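Poly-beta-1,6-N-acetyl-D-glucosamine N-deacetylase (Aggregatibacter actinomycetemcomitans, PDB 4U10) probably removes acetyl groups from the N-acetylglucosamine units of poly-beta-1,6-N-acetyl-D-glucosamine, using the zinc-binding polysaccharide deacetylase domain that this chain represents. Local coordinates at residues Gln23-Thr28 against Ile112-Ile117; Ala98-Trp103 against Asn147-Val152; Met206-Gly211 against Asp215-Ala220. One frame throughout, in Å; residues are numbered along the deposited sequence.

Contact 2 lies between the other two, at the zinc site of the deacetylase domain, with its centre about 12 Å from each of theirs. In contact 2, H149 binds zinc together with D75 and H144. Contact 1 adjoins it through packing of Y114 CE2 on W103 CH2 at 3.3 Å, and the Y114 side chain lies about 7 Å from the zinc. On the contact 3 side, P209 CG packs on H149 CD2 at 3.7 Å, while the W208 side chain approaches that of H144 to about 6 Å. Contacts 1 and 3 do not touch; their centres are about 21 Å apart.

Contact 1: residues Gln23-Thr28 against Ile112-Ile117; sequences QYFPQT and IPYANI
F25 and Y114 meet as an offset edge-to-face pair, with the edge of the phenyl ring directed at the face of the tyrosine. The ring planes are inclined at 62° and the centroids lie 5.3 Å apart. F25 CE1 does most of the touching: it sits over one face of Y114, 3.6 Å from CZ, and is displaced toward the phenol end rather than centred on the ring. F25 CD1 comes 3.7 Å from Y114 OH, so the overlap lies at the oxygen-bearing end of the tyrosine. Y114 extends far enough for this because its CG is anti to the backbone N (chi1 -167°); the two backbones stay well apart, with 11.6 Å between F25 CA and Y114 CA.

Each ring is carried by a turn. F25 starts a type II turn, and its carbonyl O accepts a hydrogen bond from T28 OG1 at 2.8 Å, the donor lying 39° above the carbonyl plane. Y114 starts a type II' turn, closed by the backbone bond from I117 N to Y114 O at 3.0 Å.

Around the pair, F25 also packs on Y77, V123 and L119, and Y114 on W103 and L119. The contact thus joins the loop between strands 3-13 and 29-30 to the small hairpin of strands 112-114 and 117-119, at the surface beside the zinc site.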
# COMPACT_ATOMS: atom_id res chain seq x y z
N GLN A 23 -2.07 -12.73 17.15
CA GLN A 23 -3.26 -12.24 16.43
C GLN A 23 -3.10 -10.87 15.77
O GLN A 23 -4.07 -10.22 15.50
CB GLN A 23 -4.54 -12.33 17.30
CG GLN A 23 -4.93 -13.78 17.59
CD GLN A 23 -6.13 -13.92 18.54
OE1 GLN A 23 -6.02 -13.67 19.74
NE2 GLN A 23 -7.28 -14.33 18.00
N TYR A 24 -1.88 -10.44 15.49
CA TYR A 24 -1.80 -9.25 14.66
C TYR A 24 -2.29 -9.64 13.23
O TYR A 24 -2.40 -10.80 12.89
CB TYR A 24 -0.37 -8.71 14.58
CG TYR A 24 0.15 -8.17 15.89
CD1 TYR A 24 -0.34 -6.95 16.40
CD2 TYR A 24 1.13 -8.86 16.61
CE1 TYR A 24 0.13 -6.44 17.59
CE2 TYR A 24 1.63 -8.33 17.81
CZ TYR A 24 1.12 -7.12 18.29
OH TYR A 24 1.58 -6.57 19.44
N PHE A 25 -2.47 -8.64 12.41
CA PHE A 25 -2.68 -8.83 11.01
C PHE A 25 -1.43 -9.34 10.33
O PHE A 25 -0.34 -9.24 10.88
CB PHE A 25 -3.14 -7.50 10.41
CG PHE A 25 -4.53 -7.10 10.84
CD1 PHE A 25 -5.64 -7.54 10.13
CD2 PHE A 25 -4.71 -6.26 11.95
CE1 PHE A 25 -6.92 -7.17 10.54
CE2 PHE A 25 -5.98 -5.85 12.35
CZ PHE A 25 -7.09 -6.33 11.65
N PRO A 26 -1.57 -9.90 9.12
CA PRO A 26 -0.42 -10.45 8.45
C PRO A 26 0.75 -9.46 8.23
O PRO A 26 0.54 -8.27 8.05
CB PRO A 26 -0.99 -10.97 7.12
CG PRO A 26 -2.46 -11.18 7.41
CD PRO A 26 -2.81 -10.09 8.35
N GLN A 27 1.97 -10.00 8.23
CA GLN A 27 3.22 -9.23 7.99
C GLN A 27 3.50 -8.13 8.99
O GLN A 27 4.25 -7.18 8.69
CB GLN A 27 3.22 -8.69 6.56
CG GLN A 27 3.65 -9.76 5.55
CD GLN A 27 2.61 -10.85 5.34
OE1 GLN A 27 1.52 -10.58 4.85
NE2 GLN A 27 2.99 -12.11 5.66
N THR A 28 2.90 -8.20 10.18
CA THR A 28 3.23 -7.23 11.20
C THR A 28 4.66 -7.50 11.70
O THR A 28 5.03 -8.63 11.98
CB THR A 28 2.24 -7.26 12.38
OG1 THR A 28 0.91 -6.98 11.93
CG2 THR A 28 2.62 -6.28 13.48
N ILE A 112 -15.64 -1.49 11.95
CA ILE A 112 -15.40 -1.72 10.54
C ILE A 112 -15.59 -3.18 10.31
O ILE A 112 -14.80 -3.98 10.82
CB ILE A 112 -13.96 -1.38 10.19
CG1 ILE A 112 -13.82 0.14 10.29
CG2 ILE A 112 -13.58 -1.97 8.82
CD1 ILE A 112 -12.45 0.62 10.37
N PRO A 113 -16.58 -3.53 9.47
CA PRO A 113 -16.81 -4.94 9.11
C PRO A 113 -15.59 -5.46 8.37
O PRO A 113 -15.17 -4.83 7.42
CB PRO A 113 -18.03 -4.90 8.17
CG PRO A 113 -18.55 -3.50 8.23
CD PRO A 113 -17.43 -2.62 8.67
N TYR A 114 -15.05 -6.60 8.80
CA TYR A 114 -13.80 -7.12 8.25
C TYR A 114 -13.83 -8.65 8.32
O TYR A 114 -13.60 -9.23 9.39
CB TYR A 114 -12.63 -6.55 9.05
CG TYR A 114 -11.26 -6.74 8.45
CD1 TYR A 114 -10.66 -8.01 8.36
CD2 TYR A 114 -10.50 -5.64 8.07
CE1 TYR A 114 -9.38 -8.17 7.84
CE2 TYR A 114 -9.22 -5.80 7.57
CZ TYR A 114 -8.67 -7.05 7.44
OH TYR A 114 -7.40 -7.14 6.94
N ALA A 115 -14.09 -9.27 7.17
CA ALA A 115 -14.39 -10.71 7.04
C ALA A 115 -15.44 -11.12 8.09
O ALA A 115 -16.55 -10.58 8.07
CB ALA A 115 -13.11 -11.55 7.11
N ASN A 116 -15.11 -12.02 9.00
CA ASN A 116 -16.11 -12.51 9.95
C ASN A 116 -16.31 -11.60 11.17
O ASN A 116 -17.14 -11.91 12.02
CB ASN A 116 -15.73 -13.89 10.50
CG ASN A 116 -15.73 -14.95 9.45
OD1 ASN A 116 -16.51 -14.91 8.48
ND2 ASN A 116 -14.87 -15.94 9.64
N ILE A 117 -15.50 -10.54 11.31
CA ILE A 117 -15.47 -9.75 12.52
C ILE A 117 -15.67 -8.25 12.23
O ILE A 117 -15.78 -7.82 11.09
CB ILE A 117 -14.16 -9.97 13.31
CG1 ILE A 117 -12.95 -9.34 12.59
CG2 ILE A 117 -13.99 -11.45 13.63
CD1 ILE A 117 -11.67 -9.26 13.41

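Contact 2: residues Ala98-Trp103 against Asn147-Val152; sequences APVSSW and NLHHGV. With ZN (zinc ion), chain C.
S102, in the first turn of helix 101-104, and N147, in an irregular loop, bring the two backbones together with 5.6 Å between S102 CA and N147 CA. Their side chains touch where S102 OG rests 3.5 Å from N147 CB; the hydroxyl's polar partner is the backbone O of D146. Deeper in, H149 meets two apolar groups. W103 CH2 lies over one face of the imidazole, 3.7 Å from H149 ND1, with the indole and imidazole planes oblique at 54°. V100 CG2 reaches H149 CD2 at 3.6 Å, the two side chains crossing at about a right angle. V100 also packs against W103, its CB above one face of the indole toward the rim.

This is the metal centre of the polysaccharide deacetylase (NodB) fold, whose Asp-His-His zinc set is completed here by D75 and H144. H149 CG is anti to the backbone N (chi1 -159°), which carries the ring out of the loop so that NE2 binds the zinc at 2.1 Å; water 1 is a further ligand, with its O 1.9 Å from the zinc. V100 lies in the second shell: its side chain touches H144 and its backbone is hydrogen-bonded to that of D75.

Beyond the metal ligand, H150 ND1 donates to G151 O at 2.7 Å, nearly straight and with the acceptor in the imidazole plane, while H150 NE2 makes a weak bond to N147 O.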
# COMPACT_ATOMS: atom_id res chain seq x y z
N ALA A 98 -0.67 3.72 1.85
CA ALA A 98 -1.87 3.34 1.14
C ALA A 98 -3.01 2.86 2.06
O ALA A 98 -3.26 1.64 2.27
CB ALA A 98 -1.54 2.33 0.08
N PRO A 99 -3.73 3.85 2.63
CA PRO A 99 -4.85 3.47 3.47
C PRO A 99 -6.11 3.06 2.67
O PRO A 99 -6.43 3.64 1.63
CB PRO A 99 -5.07 4.75 4.29
CG PRO A 99 -4.82 5.85 3.23
CD PRO A 99 -3.60 5.30 2.49
N VAL A 100 -6.85 2.06 3.15
CA VAL A 100 -8.11 1.78 2.57
C VAL A 100 -9.07 2.92 2.90
O VAL A 100 -9.36 3.16 4.06
CB VAL A 100 -8.65 0.47 3.10
CG1 VAL A 100 -10.03 0.21 2.48
CG2 VAL A 100 -7.69 -0.70 2.80
N SER A 101 -9.54 3.67 1.91
CA SER A 101 -10.32 4.89 2.20
C SER A 101 -11.69 4.72 2.87
O SER A 101 -12.09 5.60 3.65
CB SER A 101 -10.35 5.79 0.99
OG SER A 101 -10.72 5.12 -0.22
N SER A 102 -12.44 3.63 2.62
CA SER A 102 -13.73 3.45 3.36
C SER A 102 -13.49 3.16 4.88
O SER A 102 -14.36 3.39 5.75
CB SER A 102 -14.58 2.36 2.74
OG SER A 102 -14.12 1.08 3.02
N TRP A 103 -12.33 2.58 5.21
CA TRP A 103 -11.97 2.36 6.61
C TRP A 103 -11.78 3.73 7.28
O TRP A 103 -12.40 4.04 8.29
CB TRP A 103 -10.73 1.44 6.74
CG TRP A 103 -10.95 0.10 6.26
CD1 TRP A 103 -12.18 -0.47 5.88
CD2 TRP A 103 -9.97 -0.93 6.10
NE1 TRP A 103 -11.98 -1.76 5.50
CE2 TRP A 103 -10.64 -2.07 5.61
CE3 TRP A 103 -8.57 -0.99 6.28
CZ2 TRP A 103 -9.98 -3.25 5.35
CZ3 TRP A 103 -7.91 -2.17 6.01
CH2 TRP A 103 -8.61 -3.28 5.57
N ASN A 147 -13.34 0.22 -0.89
CA ASN A 147 -13.88 -0.90 -0.12
C ASN A 147 -13.74 -2.25 -0.87
O ASN A 147 -14.66 -3.05 -0.92
CB ASN A 147 -15.32 -0.62 0.24
CG ASN A 147 -15.90 -1.66 1.16
OD1 ASN A 147 -15.18 -2.27 1.88
ND2 ASN A 147 -17.16 -1.91 1.06
N LEU A 148 -12.56 -2.50 -1.46
CA LEU A 148 -12.25 -3.78 -2.12
C LEU A 148 -11.03 -4.51 -1.51
O LEU A 148 -10.33 -5.31 -2.19
CB LEU A 148 -12.14 -3.56 -3.63
CG LEU A 148 -13.39 -3.11 -4.40
CD1 LEU A 148 -13.04 -2.70 -5.82
CD2 LEU A 148 -14.54 -4.13 -4.38
N HIS A 149 -10.82 -4.28 -0.21
CA HIS A 149 -9.76 -4.94 0.52
C HIS A 149 -10.42 -6.05 1.31
O HIS A 149 -10.34 -6.07 2.54
CB HIS A 149 -9.13 -3.98 1.47
CG HIS A 149 -7.76 -4.38 1.91
ND1 HIS A 149 -7.51 -5.44 2.73
CD2 HIS A 149 -6.56 -3.85 1.60
CE1 HIS A 149 -6.21 -5.57 2.90
NE2 HIS A 149 -5.61 -4.58 2.27
N HIS A 150 -11.18 -6.87 0.60
CA HIS A 150 -11.94 -8.01 1.21
C HIS A 150 -12.12 -9.05 0.12
O HIS A 150 -11.79 -8.79 -1.05
CB HIS A 150 -13.29 -7.59 1.80
CG HIS A 150 -14.24 -7.00 0.78
ND1 HIS A 150 -15.03 -7.77 -0.04
CD2 HIS A 150 -14.48 -5.72 0.42
CE1 HIS A 150 -15.75 -6.99 -0.82
NE2 HIS A 150 -15.46 -5.74 -0.54
N GLY A 151 -12.60 -10.23 0.49
CA GLY A 151 -13.04 -11.23 -0.46
C GLY A 151 -14.47 -11.09 -0.97
O GLY A 151 -15.32 -10.44 -0.36
N VAL A 152 -14.70 -11.70 -2.12
CA VAL A 152 -16.05 -12.00 -2.61
C VAL A 152 -16.17 -13.50 -2.86
O VAL A 152 -15.19 -14.20 -3.21
CB VAL A 152 -16.33 -11.29 -3.93
CG1 VAL A 152 -16.29 -9.78 -3.74
CG2 VAL A 152 -15.34 -11.76 -4.99
ZN ZN C . -3.60 -4.17 2.23
O HOH W 1 -2.36 -5.27 1.34

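Contact 3: residues Met206-Gly211 against Asp215-Ala220; sequences MVWPYG and DVAIDA
W208 lays the outer rim of its indole against A217, where CH2 and CZ3 straddle the methyl group: W208 CH2 lies 3.7 Å from A217 CB, and CZ3 is equally near. The same CH2 comes 3.5 Å from A217 O, which sits at the ring edge close to its plane, so the carbonyl faces the C-H rim rather than the pi cloud. Next to it, W208 CZ2 approaches I218 CG1 more loosely at 4.2 Å, the two side chains crossing at about a right angle. W208 CG is anti to its own carbonyl carbon (chi1 -58°), and the indole thereby spans the gap to the helix, since W208 CA and A217 CA are 9.1 Å apart.

One face of the indole carries CG of M206, a selenomethionine here, 3.3 Å above the ring plane and offset toward the rim. F213, from the connection before the helix, stacks on the indole, and H229 of strand 228-230 also meets it.

The contact lies inside a beta-alpha-beta unit formed by strand 205-207, helix 215-222 and the parallel strand 228-230. Just before W208, V207 O is hydrogen-bonded to H144 ND1, a second-shell bond that probably helps orient this zinc ligand. After it, the chain turns back with G211 N bonded to W208 O at 3.1 Å.

No hydrogen bond links 206-211 to 215-220; the helix meets the strand end through apolar side chains and a weakly polar C-H edge, which implies a contact made by shape and apolar packing rather than by directional bonds.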
# COMPACT_ATOMS: atom_id res chain seq x y z
N MSE A 206 -2.10 3.31 -7.42
CA MSE A 206 -2.95 2.24 -6.83
C MSE A 206 -2.08 1.19 -6.26
O MSE A 206 -1.23 0.60 -6.97
CB MSE A 206 -3.97 1.77 -7.84
CG MSE A 206 -4.63 0.41 -7.49
SE MSE A 206 -5.74 0.72 -5.89
CE MSE A 206 -7.24 1.53 -6.75
N VAL A 207 -2.29 0.87 -4.98
CA VAL A 207 -1.63 -0.27 -4.42
C VAL A 207 -2.60 -1.41 -4.27
O VAL A 207 -3.62 -1.29 -3.57
CB VAL A 207 -0.97 0.06 -3.06
CG1 VAL A 207 -0.19 -1.14 -2.55
CG2 VAL A 207 -0.05 1.30 -3.15
N TRP A 208 -2.26 -2.58 -4.82
CA TRP A 208 -3.26 -3.67 -4.89
C TRP A 208 -3.31 -4.37 -3.56
O TRP A 208 -2.23 -4.73 -3.02
CB TRP A 208 -2.84 -4.68 -5.96
CG TRP A 208 -2.69 -4.08 -7.33
CD1 TRP A 208 -1.57 -4.08 -8.09
CD2 TRP A 208 -3.71 -3.43 -8.10
NE1 TRP A 208 -1.83 -3.44 -9.27
CE2 TRP A 208 -3.12 -3.02 -9.30
CE3 TRP A 208 -5.06 -3.11 -7.87
CZ2 TRP A 208 -3.83 -2.33 -10.26
CZ3 TRP A 208 -5.73 -2.45 -8.82
CH2 TRP A 208 -5.13 -2.06 -10.01
N PRO A 209 -4.52 -4.58 -3.01
CA PRO A 209 -4.65 -5.48 -1.85
C PRO A 209 -4.04 -6.84 -2.14
O PRO A 209 -4.33 -7.44 -3.19
CB PRO A 209 -6.20 -5.62 -1.73
CG PRO A 209 -6.66 -4.24 -2.07
CD PRO A 209 -5.85 -4.02 -3.34
N TYR A 210 -3.21 -7.31 -1.21
CA TYR A 210 -2.60 -8.64 -1.26
C TYR A 210 -1.71 -8.79 -2.47
O TYR A 210 -1.38 -9.89 -2.85
CB TYR A 210 -3.72 -9.72 -1.30
CG TYR A 210 -4.96 -9.46 -0.38
CD1 TYR A 210 -4.87 -9.45 0.97
CD2 TYR A 210 -6.22 -9.25 -0.93
CE1 TYR A 210 -5.98 -9.20 1.78
CE2 TYR A 210 -7.35 -9.04 -0.14
CZ TYR A 210 -7.22 -9.02 1.22
OH TYR A 210 -8.35 -8.82 2.00
N GLY A 211 -1.34 -7.71 -3.16
CA GLY A 211 -0.45 -7.89 -4.32
C GLY A 211 -1.19 -8.32 -5.60
O GLY A 211 -0.56 -8.49 -6.61
N ASP A 215 -5.78 -7.17 -15.64
CA ASP A 215 -6.00 -6.16 -16.67
C ASP A 215 -7.24 -5.32 -16.46
O ASP A 215 -7.22 -4.11 -16.76
CB ASP A 215 -6.00 -6.78 -18.12
CG ASP A 215 -6.99 -7.91 -18.31
OD1 ASP A 215 -7.30 -8.70 -17.38
OD2 ASP A 215 -7.44 -8.00 -19.46
N VAL A 216 -8.30 -5.89 -15.92
CA VAL A 216 -9.50 -5.08 -15.74
C VAL A 216 -9.25 -4.04 -14.62
O VAL A 216 -9.59 -2.86 -14.71
CB VAL A 216 -10.71 -5.99 -15.45
CG1 VAL A 216 -11.96 -5.19 -15.04
CG2 VAL A 216 -11.04 -6.81 -16.70
N ALA A 217 -8.65 -4.50 -13.54
CA ALA A 217 -8.33 -3.64 -12.42
C ALA A 217 -7.39 -2.54 -12.89
O ALA A 217 -7.53 -1.40 -12.52
CB ALA A 217 -7.68 -4.45 -11.32
N ILE A 218 -6.42 -2.88 -13.74
CA ILE A 218 -5.44 -1.88 -14.18
C ILE A 218 -6.14 -0.78 -14.92
O ILE A 218 -5.87 0.40 -14.71
CB ILE A 218 -4.35 -2.50 -15.13
CG1 ILE A 218 -3.26 -3.16 -14.30
CG2 ILE A 218 -3.70 -1.40 -15.93
CD1 ILE A 218 -2.33 -4.05 -15.11
N ASP A 219 -7.04 -1.15 -15.81
CA ASP A 219 -7.71 -0.16 -16.64
C ASP A 219 -8.73 0.67 -15.80
O ASP A 219 -8.91 1.85 -16.05
CB ASP A 219 -8.41 -0.80 -17.81
CG ASP A 219 -9.07 0.25 -18.75
OD1 ASP A 219 -8.31 1.01 -19.38
OD2 ASP A 219 -10.33 0.35 -18.78
N ALA A 220 -9.34 0.03 -14.82
CA ALA A 220 -10.24 0.71 -13.87
C ALA A 220 -9.50 1.77 -13.08
O ALA A 220 -10.03 2.85 -12.90
CB ALA A 220 -10.91 -0.28 -12.88